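Local coordinates for sigma-C capsid protein (Avian reovirus, PDB 2VRS) that attaches the virus to host cells as the homotrimeric fibre of the capsid and induces apoptosis, here seen as its C-terminal part with the receptor-binding head, at residues C[85-90]-C[131-136]; C[156-161]-C[177-182]; C[164-169]-C[200-205]. All coordinates share one frame; numbering follows the deposited sequence.

Interaction 1. Residues C[85-90]-C[131-136]; sequences FRWMAR and LTFDLS
Leu131 meets Ala89 through its branch point, CG standing 3.6 Å from Ala89 CB, while CD1 lies against the carbonyl of Arg90. Thr132 then forms an antiparallel hydrogen-bonded pair with Arg90: Arg90 N donates to Thr132 O over 2.9 Å, and Thr132 N donates back to Arg90 O. Water 2 links that same Arg90 O to Thr132 OG1, which also bonds Thr187 OG1 on strand 185-191. Strands 81-92 and 128-134 are thus neighbours in the antiparallel beta-barrel of the head domain, yet their short segments run at 139° and splay beyond this pair. Past it the contact passes to the side chains of Phe133 and Trp87. With chi1 at -71°, Phe133 CG turns back beside its own backbone N, and one ring face takes Ala89 CB, offset toward the rim. The ring edge, led by CD1, points at the face of Trp87 in a T-shaped pair, planes at 86°. Phe133 CB also sits over the six-membered ring of Trp87. At Asp134 the strands are bridged by water 1, which accepts from Asp134 N and donates to Met88 O, and by Trp87 NE1, which reaches Asp134 O at 2.8 Å in a bent bond from above the carbonyl plane. Leu135 CD2 touches Trp87 CH2 at 3.9 Å.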
ATOM      1  N   PHE C  85     -15.078  -1.420 -22.424  1.00 19.30           N
ATOM      2  CA  PHE C  85     -15.696  -0.328 -23.178  1.00 19.36           C
ATOM      3  C   PHE C  85     -14.952  -0.029 -24.477  1.00 21.51           C
ATOM      4  O   PHE C  85     -13.882  -0.588 -24.748  1.00 19.66           O
ATOM      5  CB  PHE C  85     -15.816   0.909 -22.281  1.00 18.81           C
ATOM      6  CG  PHE C  85     -14.511   1.320 -21.617  1.00 16.87           C
ATOM      7  CD1 PHE C  85     -13.625   2.171 -22.280  1.00 18.62           C
ATOM      8  CD2 PHE C  85     -14.193   0.879 -20.328  1.00 16.27           C
ATOM      9  CE1 PHE C  85     -12.421   2.566 -21.654  1.00 19.82           C
ATOM     10  CE2 PHE C  85     -12.989   1.274 -19.689  1.00 19.28           C
ATOM     11  CZ  PHE C  85     -12.109   2.106 -20.361  1.00 19.07           C
ATOM     12  N   ARG C  86     -15.512   0.870 -25.279  1.00 18.98           N
ATOM     13  CA  ARG C  86     -14.865   1.327 -26.497  1.00 19.28           C
ATOM     14  C   ARG C  86     -14.339   2.752 -26.339  1.00 16.76           C
ATOM     15  O   ARG C  86     -14.986   3.605 -25.715  1.00 21.26           O
ATOM     16  CB  ARG C  86     -15.853   1.207 -27.675  1.00 23.46           C
ATOM     17  CG  ARG C  86     -16.315  -0.247 -27.901  1.00 32.42           C
ATOM     18  CD  ARG C  86     -15.262  -1.030 -28.659  1.00 41.62           C
ATOM     19  NE  ARG C  86     -15.524  -1.073 -30.102  1.00 60.21           N
ATOM     20  CZ  ARG C  86     -15.180  -0.128 -30.981  1.00 70.34           C
ATOM     21  NH1 ARG C  86     -14.557   0.981 -30.586  1.00 71.63           N
ATOM     22  NH2 ARG C  86     -15.468  -0.292 -32.271  1.00 69.54           N
ATOM     23  N   TRP C  87     -13.173   3.007 -26.912  1.00 17.34           N
ATOM     24  CA  TRP C  87     -12.539   4.331 -26.729  1.00 17.70           C
ATOM     25  C   TRP C  87     -12.044   4.811 -28.071  1.00 21.50           C
ATOM     26  O   TRP C  87     -11.265   4.106 -28.739  1.00 19.99           O
ATOM     27  CB  TRP C  87     -11.335   4.194 -25.778  1.00 18.87           C
ATOM     28  CG  TRP C  87     -10.967   5.424 -25.051  1.00 21.26           C
ATOM     29  CD1 TRP C  87     -11.209   6.717 -25.430  1.00 22.73           C
ATOM     30  CD2 TRP C  87     -10.258   5.488 -23.803  1.00 18.00           C
ATOM     31  NE1 TRP C  87     -10.693   7.597 -24.483  1.00 18.85           N
ATOM     32  CE2 TRP C  87     -10.126   6.860 -23.467  1.00 21.34           C
ATOM     33  CE3 TRP C  87      -9.743   4.509 -22.914  1.00 19.14           C
ATOM     34  CZ2 TRP C  87      -9.498   7.288 -22.282  1.00 15.70           C
ATOM     35  CZ3 TRP C  87      -9.105   4.941 -21.725  1.00 18.71           C
ATOM     36  CH2 TRP C  87      -9.004   6.312 -21.416  1.00 21.03           C
ATOM     37  N   MET C  88     -12.505   5.988 -28.503  1.00 21.14           N
ATOM     38  CA  MET C  88     -11.989   6.523 -29.761  1.00 21.12           C
ATOM     39  C   MET C  88     -10.741   7.307 -29.418  1.00 19.99           C
ATOM     40  O   MET C  88     -10.797   8.313 -28.702  1.00 26.31           O
ATOM     41  CB  MET C  88     -13.023   7.406 -30.481  1.00 24.09           C
ATOM     42  CG  MET C  88     -12.582   7.754 -31.908  1.00 30.09           C
ATOM     43  SD  MET C  88     -13.484   9.197 -32.524  1.00 38.09           S
ATOM     44  CE  MET C  88     -13.023  10.493 -31.352  1.00 32.35           C
ATOM     45  N   ALA C  89      -9.599   6.818 -29.873  1.00 16.12           N
ATOM     46  CA  ALA C  89      -8.367   7.508 -29.619  1.00 18.51           C
ATOM     47  C   ALA C  89      -8.103   8.476 -30.777  1.00 18.54           C
ATOM     48  O   ALA C  89      -8.358   8.156 -31.940  1.00 19.67           O
ATOM     49  CB  ALA C  89      -7.230   6.510 -29.556  1.00 21.74           C
ATOM     50  N   ARG C  90      -7.485   9.613 -30.474  1.00 20.56           N
ATOM     51  CA  ARG C  90      -7.306  10.634 -31.494  1.00 17.96           C
ATOM     52  C   ARG C  90      -5.881  10.830 -31.883  1.00 20.89           C
ATOM     53  O   ARG C  90      -5.049  11.174 -31.049  1.00 20.11           O
ATOM     54  CB  ARG C  90      -7.883  11.958 -30.979  1.00 16.47           C
ATOM     55  CG  ARG C  90      -9.394  11.878 -30.777  1.00 24.27           C
ATOM     56  CD  ARG C  90      -9.793  13.213 -30.160  1.00 23.22           C
ATOM     57  NE  ARG C  90     -11.205  13.281 -29.900  1.00 29.22           N
ATOM     58  CZ  ARG C  90     -12.097  13.736 -30.765  1.00 48.24           C
ATOM     59  NH1 ARG C  90     -11.719  14.150 -31.977  1.00 36.14           N
ATOM     60  NH2 ARG C  90     -13.373  13.755 -30.409  1.00 41.10           N
ATOM     61  N   LEU C 131      -1.111   9.793 -29.892  1.00 17.25           N
ATOM     62  CA  LEU C 131      -2.487   9.223 -29.815  1.00 16.69           C
ATOM     63  C   LEU C 131      -3.053   9.590 -28.468  1.00 19.52           C
ATOM     64  O   LEU C 131      -2.495   9.253 -27.430  1.00 16.40           O
ATOM     65  CB  LEU C 131      -2.433   7.707 -29.955  1.00 18.31           C
ATOM     66  CG  LEU C 131      -3.717   7.003 -30.371  1.00 23.40           C
ATOM     67  CD1 LEU C 131      -4.215   7.586 -31.736  1.00 24.35           C
ATOM     68  CD2 LEU C 131      -3.530   5.454 -30.496  1.00 21.71           C
ATOM     69  N   THR C 132      -4.176  10.285 -28.510  1.00 20.75           N
ATOM     70  CA  THR C 132      -4.784  10.874 -27.330  1.00 18.61           C
ATOM     71  C   THR C 132      -5.994  10.060 -26.838  1.00 17.24           C
ATOM     72  O   THR C 132      -6.832   9.608 -27.630  1.00 21.17           O
ATOM     73  CB  THR C 132      -5.090  12.390 -27.596  1.00 16.39           C
ATOM     74  OG1 THR C 132      -3.843  13.085 -27.708  1.00 21.19           O
ATOM     75  CG2 THR C 132      -5.913  12.985 -26.417  1.00 18.06           C
ATOM     76  N   PHE C 133      -6.079   9.889 -25.509  1.00 14.76           N
ATOM     77  CA  PHE C 133      -7.125   9.095 -24.829  1.00 16.94           C
ATOM     78  C   PHE C 133      -7.779  10.022 -23.794  1.00 16.75           C
ATOM     79  O   PHE C 133      -7.327  10.163 -22.680  1.00 16.92           O
ATOM     80  CB  PHE C 133      -6.496   7.880 -24.128  1.00 14.08           C
ATOM     81  CG  PHE C 133      -6.018   6.843 -25.091  1.00 16.95           C
ATOM     82  CD1 PHE C 133      -6.889   5.836 -25.502  1.00 17.00           C
ATOM     83  CD2 PHE C 133      -4.727   6.927 -25.630  1.00 15.29           C
ATOM     84  CE1 PHE C 133      -6.464   4.864 -26.430  1.00 16.42           C
ATOM     85  CE2 PHE C 133      -4.278   5.962 -26.610  1.00 16.80           C
ATOM     86  CZ  PHE C 133      -5.143   4.934 -26.985  1.00 14.88           C
ATOM     87  N   ASP C 134      -8.864  10.644 -24.210  1.00 14.64           N
ATOM     88  CA  ASP C 134      -9.641  11.568 -23.367  1.00 16.90           C
ATOM     89  C   ASP C 134     -10.865  10.818 -22.898  1.00 15.63           C
ATOM     90  O   ASP C 134     -11.539  10.188 -23.720  1.00 18.88           O
ATOM     91  CB  ASP C 134     -10.072  12.702 -24.315  1.00 21.15           C
ATOM     92  CG  ASP C 134     -10.906  13.780 -23.649  1.00 24.52           C
ATOM     93  OD1 ASP C 134     -11.527  13.567 -22.591  1.00 22.40           O
ATOM     94  OD2 ASP C 134     -10.956  14.875 -24.270  1.00 25.82           O
ATOM     95  N   LEU C 135     -11.174  10.882 -21.600  1.00 18.52           N
ATOM     96  CA  LEU C 135     -12.339  10.097 -21.056  1.00 18.13           C
ATOM     97  C   LEU C 135     -13.649  10.434 -21.769  1.00 20.22           C
ATOM     98  O   LEU C 135     -14.540   9.582 -21.851  1.00 18.98           O
ATOM     99  CB  LEU C 135     -12.506  10.305 -19.554  1.00 18.39           C
ATOM    100  CG  LEU C 135     -11.383   9.851 -18.609  1.00 17.08           C
ATOM    101  CD1 LEU C 135     -11.849  10.196 -17.158  1.00 20.15           C
ATOM    102  CD2 LEU C 135     -11.100   8.341 -18.803  1.00 20.67           C
ATOM    103  N   SER C 136     -13.759  11.665 -22.296  1.00 21.95           N
ATOM    104  CA  SER C 136     -14.954  12.078 -23.060  1.00 23.88           C
ATOM    105  C   SER C 136     -15.206  11.323 -24.351  1.00 23.11           C
ATOM    106  O   SER C 136     -16.344  11.326 -24.834  1.00 23.55           O
ATOM    107  CB  SER C 136     -14.905  13.577 -23.360  1.00 21.86           C
ATOM    108  OG  SER C 136     -15.098  14.263 -22.142  1.00 26.16           O
TER
HETATM  109  O   HOH W   1      -9.713  10.335 -27.028  1.00 22.10           O
HETATM  110  O   HOH W   2      -2.775  12.691 -30.105  1.00 29.34           O

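Interaction 2. Residues C[156-161]-C[177-182]; sequences AASFPV and YGVYSS
Phe159 and Gly178 form an antiparallel hydrogen-bonded pair, with Phe159 N to Gly178 O at 2.9 Å and Gly178 N to Phe159 O at 2.8 Å, while the short strand segments run at 131° to each other. They belong to the beta hairpin of strands 159-167 and 170-180 in the head's barrel, at the end far from its turn. Phe159 CG lies between backbone N and carbonyl carbon (chi1 55°), and the ring lies flat against the partner strand in a CH-pi contact, Gly178 CA over its face 4.1 Å from the centroid. With no side chain on Gly178, the ring lies directly on its backbone, Gly178 C 3.4 Å from Phe159 CE1. Farther out, the Phe159 and Tyr180 rings are near parallel (planes at 29°) but strongly displaced, with little overlap; Phe159 CE1 touches Tyr180 CD1 at 3.5 Å. Tyr177 CE2 touches Pro160 CB at 4.1 Å, and His106 of a neighbouring subunit packs on Phe159 and Pro160, placing this edge at the trimer interface. Where the strands part, water 3 replaces a direct bond, accepting from Tyr180 N at 2.8 Å and donating to Ala157 O at 2.9 Å.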
ATOM      1  N   ALA C 156       2.130  13.329 -12.373  1.00 14.34           N
ATOM      2  CA  ALA C 156       3.268  14.224 -12.424  1.00 19.80           C
ATOM      3  C   ALA C 156       4.436  13.785 -13.346  1.00 23.31           C
ATOM      4  O   ALA C 156       5.368  14.573 -13.598  1.00 21.34           O
ATOM      5  CB  ALA C 156       3.765  14.475 -10.995  1.00 20.01           C
ATOM      6  N   ALA C 157       4.396  12.544 -13.856  1.00 17.44           N
ATOM      7  CA  ALA C 157       5.461  11.989 -14.684  1.00 19.18           C
ATOM      8  C   ALA C 157       4.881  11.282 -15.913  1.00 14.03           C
ATOM      9  O   ALA C 157       3.806  10.699 -15.858  1.00 16.44           O
ATOM     10  CB  ALA C 157       6.290  10.980 -13.876  1.00 19.54           C
ATOM     11  N   SER C 158       5.668  11.250 -16.982  1.00 16.71           N
ATOM     12  CA  SER C 158       5.457  10.283 -18.073  1.00 16.77           C
ATOM     13  C   SER C 158       5.505   8.841 -17.541  1.00 17.10           C
ATOM     14  O   SER C 158       6.124   8.553 -16.487  1.00 17.00           O
ATOM     15  CB  SER C 158       6.521  10.506 -19.156  1.00 21.10           C
ATOM     16  OG  SER C 158       6.339  11.833 -19.683  1.00 23.51           O
ATOM     17  N   PHE C 159       4.813   7.954 -18.244  1.00 13.17           N
ATOM     18  CA  PHE C 159       4.723   6.559 -17.771  1.00 12.96           C
ATOM     19  C   PHE C 159       4.808   5.595 -18.971  1.00 15.23           C
ATOM     20  O   PHE C 159       4.508   5.993 -20.103  1.00 14.93           O
ATOM     21  CB  PHE C 159       3.388   6.359 -16.996  1.00 12.79           C
ATOM     22  CG  PHE C 159       2.153   6.757 -17.791  1.00 12.30           C
ATOM     23  CD1 PHE C 159       1.685   8.085 -17.775  1.00 18.26           C
ATOM     24  CD2 PHE C 159       1.465   5.801 -18.579  1.00 15.45           C
ATOM     25  CE1 PHE C 159       0.561   8.456 -18.518  1.00 14.03           C
ATOM     26  CE2 PHE C 159       0.295   6.152 -19.315  1.00 15.65           C
ATOM     27  CZ  PHE C 159      -0.175   7.494 -19.272  1.00 13.55           C
ATOM     28  N   PRO C 160       5.333   4.373 -18.747  1.00 13.76           N
ATOM     29  CA  PRO C 160       5.628   3.472 -19.875  1.00 11.12           C
ATOM     30  C   PRO C 160       4.329   2.907 -20.452  1.00 13.40           C
ATOM     31  O   PRO C 160       3.367   2.654 -19.721  1.00 14.03           O
ATOM     32  CB  PRO C 160       6.520   2.375 -19.259  1.00 14.51           C
ATOM     33  CG  PRO C 160       6.390   2.575 -17.751  1.00 15.09           C
ATOM     34  CD  PRO C 160       5.800   3.867 -17.435  1.00 15.98           C
ATOM     35  N   VAL C 161       4.346   2.716 -21.758  1.00 14.02           N
ATOM     36  CA  VAL C 161       3.204   2.197 -22.486  1.00 15.09           C
ATOM     37  C   VAL C 161       3.823   1.254 -23.538  1.00 13.22           C
ATOM     38  O   VAL C 161       4.749   1.630 -24.244  1.00 17.47           O
ATOM     39  CB  VAL C 161       2.392   3.333 -23.208  1.00 14.71           C
ATOM     40  CG1 VAL C 161       1.325   2.731 -24.122  1.00 15.91           C
ATOM     41  CG2 VAL C 161       1.758   4.353 -22.228  1.00 12.65           C
ATOM     42  N   TYR C 177       5.917   5.807 -24.274  1.00 16.66           N
ATOM     43  CA  TYR C 177       5.546   6.534 -23.045  1.00 16.55           C
ATOM     44  C   TYR C 177       4.267   7.326 -23.273  1.00 17.28           C
ATOM     45  O   TYR C 177       3.981   7.778 -24.405  1.00 17.82           O
ATOM     46  CB  TYR C 177       6.686   7.472 -22.601  1.00 21.40           C
ATOM     47  CG  TYR C 177       7.879   6.641 -22.164  1.00 19.74           C
ATOM     48  CD1 TYR C 177       8.813   6.156 -23.115  1.00 21.62           C
ATOM     49  CD2 TYR C 177       8.009   6.246 -20.831  1.00 17.30           C
ATOM     50  CE1 TYR C 177       9.873   5.312 -22.734  1.00 26.09           C
ATOM     51  CE2 TYR C 177       9.081   5.397 -20.431  1.00 18.65           C
ATOM     52  CZ  TYR C 177       9.988   4.945 -21.395  1.00 20.81           C
ATOM     53  OH  TYR C 177      11.028   4.097 -21.055  1.00 28.41           O
ATOM     54  N   GLY C 178       3.521   7.504 -22.200  1.00 14.14           N
ATOM     55  CA  GLY C 178       2.377   8.400 -22.161  1.00 13.67           C
ATOM     56  C   GLY C 178       2.548   9.499 -21.135  1.00 19.06           C
ATOM     57  O   GLY C 178       3.456   9.443 -20.304  1.00 16.94           O
ATOM     58  N   VAL C 179       1.686  10.516 -21.202  1.00 13.85           N
ATOM     59  CA  VAL C 179       1.675  11.557 -20.155  1.00 19.80           C
ATOM     60  C   VAL C 179       0.278  12.136 -20.105  1.00 19.55           C
ATOM     61  O   VAL C 179      -0.373  12.280 -21.146  1.00 16.88           O
ATOM     62  CB  VAL C 179       2.768  12.649 -20.444  1.00 22.29           C
ATOM     63  CG1 VAL C 179       2.428  13.452 -21.712  1.00 21.61           C
ATOM     64  CG2 VAL C 179       2.942  13.586 -19.248  1.00 23.70           C
ATOM     65  N   TYR C 180      -0.191  12.406 -18.891  1.00 14.78           N
ATOM     66  CA  TYR C 180      -1.467  13.103 -18.673  1.00 16.51           C
ATOM     67  C   TYR C 180      -1.299  14.602 -18.838  1.00 24.36           C
ATOM     68  O   TYR C 180      -0.508  15.208 -18.146  1.00 21.08           O
ATOM     69  CB  TYR C 180      -2.047  12.785 -17.287  1.00 18.47           C
ATOM     70  CG  TYR C 180      -2.733  11.423 -17.272  1.00 14.92           C
ATOM     71  CD1 TYR C 180      -1.988  10.266 -16.995  1.00 14.68           C
ATOM     72  CD2 TYR C 180      -4.078  11.302 -17.588  1.00 16.59           C
ATOM     73  CE1 TYR C 180      -2.607   9.004 -16.995  1.00 17.64           C
ATOM     74  CE2 TYR C 180      -4.712  10.036 -17.620  1.00 14.30           C
ATOM     75  CZ  TYR C 180      -3.944   8.905 -17.304  1.00 15.78           C
ATOM     76  OH  TYR C 180      -4.573   7.693 -17.333  1.00 16.76           O
ATOM     77  N   SER C 181      -2.042  15.165 -19.772  1.00 20.08           N
ATOM     78  CA  SER C 181      -2.119  16.641 -19.919  1.00 21.75           C
ATOM     79  C   SER C 181      -3.115  17.253 -18.922  1.00 22.75           C
ATOM     80  O   SER C 181      -3.037  18.437 -18.604  1.00 23.44           O
ATOM     81  CB  SER C 181      -2.441  17.027 -21.357  1.00 18.03           C
ATOM     82  OG  SER C 181      -3.647  16.408 -21.807  1.00 19.55           O
ATOM     83  N   SER C 182      -4.070  16.459 -18.447  1.00 15.41           N
ATOM     84  CA  SER C 182      -4.984  16.826 -17.351  1.00 20.15           C
ATOM     85  C   SER C 182      -5.516  15.548 -16.753  1.00 24.66           C
ATOM     86  O   SER C 182      -5.186  14.480 -17.256  1.00 22.08           O
ATOM     87  CB  SER C 182      -6.145  17.645 -17.877  1.00 24.66           C
ATOM     88  OG  SER C 182      -6.915  16.930 -18.817  1.00 24.51           O
TER
HETATM   89  O   HOH W   3       1.187  11.804 -16.510  1.00 16.75           O

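Interaction 3. Residues C[164-169]-C[200-205]; sequences SFTRDS and IRSLTV
Ser164 and Thr204 are joined through backbone and side chain alike. Among the backbone bonds, Ser164 N reaches Thr204 O and Thr204 N reaches Ser164 O at 2.9 Å, an antiparallel hydrogen-bonded pair; a second such pair joins Thr166 and Arg201, where Thr166 N donates to Arg201 O at 2.8 Å with an almost straight N-H...O angle of 173°. Between the pairs one residue, Phe165, lies opposite two, Ser202 and Leu203, a beta bulge in which the backbone of Ser202 takes a left-handed conformation. Ser202 O accepts from water 4, which also bonds Ser164 OG, and Phe165 CA makes a longer CA-H...O contact with it.

Polar-face contacts involve Ser164, Thr166, Arg201 and Thr204. Ser164 OG and Thr204 OG1 are 2.6 Å apart, and either may donate. Water 5 links Thr166 OG1 with Ser202 OG. The methyl Thr166 CG2 rests over one face of the Arg201 guanidinium, offset toward the rim, 3.7 Å from Arg201 NH2.

Apolar contacts gather around Phe165, whose CG sits between the backbone N and the carbonyl carbon (chi1 50°), close to Ile200. Ile200 CD1 stands over one face of the ring, 4.2 Å from the centroid, and Phe165 CD1 lies 3.7 Å from Ile200 CB; Leu203 CD1 approaches Phe165 CD2 obliquely. Phe190 of strand 185-191 packs on Phe165, Ile200 and Leu203, and Phe165 also touches Tyr174, which with His172 holds a zinc ion.

The seam between strands 159-167 and 198-210 is therefore amphipathic: water satisfies the bulge carbonyl and hydroxyls on one face, while the Phe165 side is closed by apolar packing.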
ATOM      1  N   SER C 164       1.978  -2.175 -30.049  1.00 16.23           N
ATOM      2  CA  SER C 164       2.322  -3.029 -31.197  1.00 17.28           C
ATOM      3  C   SER C 164       1.313  -2.764 -32.322  1.00 17.26           C
ATOM      4  O   SER C 164       0.200  -2.321 -32.062  1.00 17.12           O
ATOM      5  CB  SER C 164       2.325  -4.511 -30.776  1.00 19.34           C
ATOM      6  OG  SER C 164       1.030  -5.063 -30.798  1.00 25.38           O
ATOM      7  N   PHE C 165       1.725  -2.970 -33.571  1.00 17.39           N
ATOM      8  CA  PHE C 165       0.766  -2.822 -34.680  1.00 16.52           C
ATOM      9  C   PHE C 165       1.360  -3.512 -35.892  1.00 18.14           C
ATOM     10  O   PHE C 165       2.576  -3.816 -35.934  1.00 19.05           O
ATOM     11  CB  PHE C 165       0.533  -1.333 -34.981  1.00 15.94           C
ATOM     12  CG  PHE C 165       1.807  -0.529 -35.146  1.00 19.21           C
ATOM     13  CD1 PHE C 165       2.478  -0.473 -36.382  1.00 20.82           C
ATOM     14  CD2 PHE C 165       2.358   0.146 -34.058  1.00 18.53           C
ATOM     15  CE1 PHE C 165       3.676   0.246 -36.527  1.00 23.29           C
ATOM     16  CE2 PHE C 165       3.538   0.873 -34.197  1.00 22.05           C
ATOM     17  CZ  PHE C 165       4.202   0.936 -35.431  1.00 23.72           C
ATOM     18  N   THR C 166       0.506  -3.656 -36.918  1.00 20.56           N
ATOM     19  CA  THR C 166       0.946  -4.190 -38.202  1.00 21.20           C
ATOM     20  C   THR C 166       1.115  -3.019 -39.189  1.00 25.89           C
ATOM     21  O   THR C 166       0.241  -2.137 -39.277  1.00 23.54           O
ATOM     22  CB  THR C 166      -0.083  -5.185 -38.721  1.00 25.54           C
ATOM     23  OG1 THR C 166      -0.203  -6.251 -37.777  1.00 23.68           O
ATOM     24  CG2 THR C 166       0.349  -5.764 -40.081  1.00 29.76           C
ATOM     25  N   ARG C 167       2.244  -3.025 -39.899  1.00 28.06           N
ATOM     26  CA  ARG C 167       2.556  -2.084 -40.977  1.00 31.56           C
ATOM     27  C   ARG C 167       3.259  -2.868 -42.093  1.00 36.07           C
ATOM     28  O   ARG C 167       4.290  -3.513 -41.850  1.00 35.45           O
ATOM     29  CB  ARG C 167       3.483  -0.976 -40.489  1.00 32.32           C
ATOM     30  CG  ARG C 167       3.879   0.042 -41.563  1.00 28.01           C
ATOM     31  CD  ARG C 167       4.905   1.027 -41.041  1.00 33.21           C
ATOM     32  NE  ARG C 167       5.339   1.943 -42.097  1.00 29.21           N
ATOM     33  CZ  ARG C 167       5.329   3.273 -42.040  1.00 42.00           C
ATOM     34  NH1 ARG C 167       4.916   3.920 -40.953  1.00 39.31           N
ATOM     35  NH2 ARG C 167       5.763   3.966 -43.086  1.00 38.80           N
ATOM     36  N   ASP C 168       2.676  -2.823 -43.287  1.00 41.27           N
ATOM     37  CA  ASP C 168       3.145  -3.616 -44.439  1.00 45.34           C
ATOM     38  C   ASP C 168       3.301  -5.083 -44.072  1.00 43.37           C
ATOM     39  O   ASP C 168       4.393  -5.657 -44.184  1.00 45.41           O
ATOM     40  CB  ASP C 168       4.475  -3.066 -44.976  1.00 48.55           C
ATOM     41  CG  ASP C 168       4.389  -1.598 -45.374  1.00 51.97           C
ATOM     42  OD1 ASP C 168       3.314  -1.145 -45.842  1.00 59.45           O
ATOM     43  OD2 ASP C 168       5.415  -0.896 -45.221  1.00 66.30           O
ATOM     44  N   SER C 169       2.215  -5.671 -43.585  1.00 42.14           N
ATOM     45  CA  SER C 169       2.175  -7.097 -43.262  1.00 42.21           C
ATOM     46  C   SER C 169       3.314  -7.601 -42.342  1.00 42.69           C
ATOM     47  O   SER C 169       3.648  -8.782 -42.357  1.00 43.33           O
ATOM     48  CB  SER C 169       2.081  -7.927 -44.563  1.00 47.18           C
ATOM     49  OG  SER C 169       0.944  -7.539 -45.339  1.00 49.99           O
ATOM     50  N   ILE C 200      -1.244   1.938 -40.392  1.00 28.76           N
ATOM     51  CA  ILE C 200      -0.998   0.922 -39.378  1.00 22.09           C
ATOM     52  C   ILE C 200      -2.336   0.383 -38.858  1.00 27.35           C
ATOM     53  O   ILE C 200      -3.331   1.103 -38.764  1.00 26.16           O
ATOM     54  CB  ILE C 200      -0.044   1.466 -38.235  1.00 23.33           C
ATOM     55  CG1 ILE C 200      -0.757   2.524 -37.386  1.00 22.85           C
ATOM     56  CG2 ILE C 200       1.279   2.001 -38.830  1.00 26.97           C
ATOM     57  CD1 ILE C 200       0.001   2.959 -36.121  1.00 25.88           C
ATOM     58  N   ARG C 201      -2.385  -0.907 -38.567  1.00 21.71           N
ATOM     59  CA  ARG C 201      -3.636  -1.507 -38.133  1.00 21.05           C
ATOM     60  C   ARG C 201      -3.327  -2.504 -37.043  1.00 20.34           C
ATOM     61  O   ARG C 201      -2.151  -2.711 -36.702  1.00 18.71           O
ATOM     62  CB  ARG C 201      -4.352  -2.190 -39.320  1.00 22.90           C
ATOM     63  CG  ARG C 201      -3.532  -3.339 -39.930  1.00 26.71           C
ATOM     64  CD  ARG C 201      -4.250  -4.065 -41.082  1.00 29.01           C
ATOM     65  NE  ARG C 201      -3.331  -4.960 -41.786  1.00 31.78           N
ATOM     66  CZ  ARG C 201      -3.248  -6.267 -41.606  1.00 44.68           C
ATOM     67  NH1 ARG C 201      -4.056  -6.881 -40.739  1.00 41.64           N
ATOM     68  NH2 ARG C 201      -2.360  -6.957 -42.320  1.00 45.14           N
ATOM     69  N   SER C 202      -4.370  -3.105 -36.461  1.00 17.98           N
ATOM     70  CA  SER C 202      -4.192  -4.093 -35.371  1.00 21.79           C
ATOM     71  C   SER C 202      -3.343  -3.494 -34.239  1.00 22.29           C
ATOM     72  O   SER C 202      -2.395  -4.131 -33.732  1.00 21.76           O
ATOM     73  CB  SER C 202      -3.504  -5.382 -35.871  1.00 25.08           C
ATOM     74  OG  SER C 202      -4.280  -5.984 -36.909  1.00 29.05           O
ATOM     75  N   LEU C 203      -3.668  -2.259 -33.885  1.00 19.72           N
ATOM     76  CA  LEU C 203      -2.917  -1.562 -32.836  1.00 18.13           C
ATOM     77  C   LEU C 203      -3.299  -2.139 -31.487  1.00 16.15           C
ATOM     78  O   LEU C 203      -4.486  -2.366 -31.215  1.00 17.96           O
ATOM     79  CB  LEU C 203      -3.227  -0.048 -32.879  1.00 20.95           C
ATOM     80  CG  LEU C 203      -2.626   0.872 -31.806  1.00 20.71           C
ATOM     81  CD1 LEU C 203      -1.065   1.020 -31.896  1.00 20.07           C
ATOM     82  CD2 LEU C 203      -3.325   2.259 -31.916  1.00 21.38           C
ATOM     83  N   THR C 204      -2.311  -2.426 -30.626  1.00 16.54           N
ATOM     84  CA  THR C 204      -2.604  -2.829 -29.258  1.00 14.83           C
ATOM     85  C   THR C 204      -1.858  -1.828 -28.364  1.00 18.53           C
ATOM     86  O   THR C 204      -0.797  -1.293 -28.740  1.00 16.33           O
ATOM     87  CB  THR C 204      -2.104  -4.284 -28.922  1.00 21.47           C
ATOM     88  OG1 THR C 204      -0.681  -4.300 -28.997  1.00 25.35           O
ATOM     89  CG2 THR C 204      -2.703  -5.333 -29.887  1.00 17.39           C
ATOM     90  N   VAL C 205      -2.474  -1.496 -27.238  1.00 16.04           N
ATOM     91  CA  VAL C 205      -1.861  -0.551 -26.284  1.00 16.00           C
ATOM     92  C   VAL C 205      -2.011  -1.249 -24.918  1.00 17.54           C
ATOM     93  O   VAL C 205      -3.105  -1.729 -24.567  1.00 18.12           O
ATOM     94  CB  VAL C 205      -2.635   0.803 -26.250  1.00 21.01           C
ATOM     95  CG1 VAL C 205      -2.131   1.682 -25.114  1.00 16.78           C
ATOM     96  CG2 VAL C 205      -2.472   1.594 -27.580  1.00 18.84           C
TER
HETATM   97  O   HOH W   4      -0.570  -5.894 -32.864  1.00 32.25           O
HETATM   98  O   HOH W   5      -2.354  -7.828 -38.411  1.00 45.93           O
HETATM   99  O   HOH W   6      -0.598  -4.385 -43.526  1.00 41.28           O

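How the interactions relate
All three interactions are antiparallel strand pairings in one sheet of the head domain, each partly buried. Interactions 2 and 3 share strand 159-167, which pairs with strand 170-180 in one and strand 198-210 in the other; their side chains meet where Val161 CG1 lies 3.7 Å from Val205 CG1. Interaction 1 uses other strands but touches interaction 3 inside the barrel, Leu131 CD2 being 3.5 Å from Leu203 CD2. Centres of interactions 1 and 2 are about 15 Å apart, without touching. An edge-to-face Phe-Trp pair and an indole N-H bond carry interaction 1 where its strands diverge, a glycine CH-pi contact marks interaction 2, the one that borders a neighbouring subunit, and interaction 3 adds a hydroxyl-rich outer face.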